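Local structure of dimethyl-sulfide monooxygenase (Hyphomicrobium sulfonivorans, 6AK1) at residues A[312-316]-A[365-369]. The protein oxidises dimethyl sulfide to methanethiol and formaldehyde, using FMN, NADH and molecular oxygen, in the first step of dimethyl sulfide degradation. Residues are numbered along the deposited sequence.
Sequences YGGWT and GGLGP
A type II' beta turn, Gly365 to Gly368, meets the last turn of helix 305-316 in this luciferase-like TIM-barrel monooxygenase. The turn lies in the loop between helix 355-362 and short strand 370-372. It is closed by Gly368 N to Gly365 O at 2.9 Å. Positive phi favours glycine at Gly366 (phi/psi 68/-114) and also occurs at Gly365 (108/-19). A CB at Gly366 would lie 3.1 Å from Trp315 CH2. The closest CA pair, Tyr312 and Gly366, is 7.9 Å apart, so the Tyr312 and Trp315 rings, both with chi1 m, reach across to the turn.

Apolar contacts centre on Leu367 (chi1 m, chi2 t). Its CD2 lies 3.7 Å from Tyr312 CZ. Its CD1 lies 3.7 Å from Trp315 CE3 and 4.3 Å from Thr316 CG2. Trp315 CZ3 also packs against Gly366 CA at 3.8 Å. The Trp315 ring meets Tyr63 edge-to-face, and its side chain is about 12 Å from that of Asp58, a probable FMN ligand.

Hydrogen bonds complete the contact. Within the helix, Tyr312 O accepts Thr316 N at 2.8 Å and Thr316 OG1 at 3.0 Å. One bond crosses the segments: Tyr312 OH donates to Gly366 O at 3.0 Å, with this O near the ring plane.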
loop_
_atom_site.group_PDB
_atom_site.type_symbol
_atom_site.label_atom_id
_atom_site.label_comp_id
_atom_site.label_asym_id
_atom_site.label_seq_id
_atom_site.Cartn_x
_atom_site.Cartn_y
_atom_site.Cartn_z
ATOM N N TYR A 312 8.937 14.869 -7.928
ATOM C CA TYR A 312 7.845 15.763 -8.308
ATOM C C TYR A 312 7.492 15.609 -9.779
ATOM O O TYR A 312 6.310 15.519 -10.133
ATOM C CB TYR A 312 8.222 17.213 -7.996
ATOM C CG TYR A 312 7.895 17.634 -6.579
ATOM C CD1 TYR A 312 7.858 16.701 -5.542
ATOM C CD2 TYR A 312 7.601 18.963 -6.275
ATOM C CE1 TYR A 312 7.548 17.086 -4.232
ATOM C CE2 TYR A 312 7.289 19.358 -4.970
ATOM C CZ TYR A 312 7.262 18.408 -3.959
ATOM O OH TYR A 312 6.948 18.779 -2.674
ATOM N N GLY A 313 8.509 15.543 -10.645
ATOM C CA GLY A 313 8.257 15.388 -12.069
ATOM C C GLY A 313 7.410 14.168 -12.377
ATOM O O GLY A 313 6.414 14.253 -13.101
ATOM N N GLY A 314 7.794 13.010 -11.827
ATOM C CA GLY A 314 7.002 11.810 -12.039
ATOM C C GLY A 314 5.654 11.864 -11.342
ATOM O O GLY A 314 4.660 11.358 -11.862
ATOM N N TRP A 315 5.596 12.477 -10.157
ATOM C CA TRP A 315 4.339 12.498 -9.407
ATOM C C TRP A 315 3.314 13.435 -10.032
ATOM O O TRP A 315 2.120 13.134 -10.017
ATOM C CB TRP A 315 4.578 12.917 -7.958
ATOM C CG TRP A 315 5.225 11.899 -7.132
ATOM C CD1 TRP A 315 5.226 10.537 -7.338
ATOM C CD2 TRP A 315 5.996 12.133 -5.953
ATOM N NE1 TRP A 315 5.952 9.914 -6.347
ATOM C CE2 TRP A 315 6.434 10.871 -5.483
ATOM C CE3 TRP A 315 6.361 13.285 -5.245
ATOM C CZ2 TRP A 315 7.218 10.734 -4.332
ATOM C CZ3 TRP A 315 7.131 13.151 -4.113
ATOM C CH2 TRP A 315 7.556 11.882 -3.663
ATOM N N THR A 316 3.746 14.595 -10.552
ATOM C CA THR A 316 2.806 15.587 -11.059
ATOM C C THR A 316 2.867 15.796 -12.564
ATOM O O THR A 316 1.927 16.359 -13.123
ATOM C CB THR A 316 3.030 16.951 -10.375
ATOM O OG1 THR A 316 4.256 17.525 -10.847
ATOM C CG2 THR A 316 3.126 16.787 -8.862
ATOM N N GLY A 365 9.322 14.443 3.191
ATOM C CA GLY A 365 7.876 14.335 3.231
ATOM C C GLY A 365 7.226 14.159 1.877
ATOM O O GLY A 365 6.079 13.707 1.811
ATOM N N GLY A 366 7.924 14.498 0.801
ATOM C CA GLY A 366 7.382 14.361 -0.536
ATOM C C GLY A 366 6.237 15.320 -0.785
ATOM O O GLY A 366 6.423 16.543 -0.802
ATOM N N LEU A 367 5.045 14.755 -0.972
ATOM C CA LEU A 367 3.805 15.508 -1.105
ATOM C C LEU A 367 2.882 15.284 0.081
ATOM O O LEU A 367 1.708 15.656 0.019
ATOM C CB LEU A 367 3.093 15.135 -2.408
ATOM C CG LEU A 367 3.773 15.587 -3.696
ATOM C CD1 LEU A 367 3.055 15.008 -4.927
ATOM C CD2 LEU A 367 3.805 17.091 -3.746
ATOM N N GLY A 368 3.385 14.683 1.158
ATOM C CA GLY A 368 2.594 14.470 2.343
ATOM C C GLY A 368 3.023 15.380 3.476
ATOM O O GLY A 368 4.100 15.985 3.452
ATOM N N PRO A 369 2.188 15.474 4.504
ATOM C CA PRO A 369 2.519 16.332 5.643
ATOM C C PRO A 369 3.691 15.788 6.451
ATOM O O PRO A 369 3.949 14.581 6.503
ATOM C CB PRO A 369 1.223 16.347 6.468
ATOM C CG PRO A 369 0.508 15.075 6.067
ATOM C CD PRO A 369 0.893 14.789 4.656
#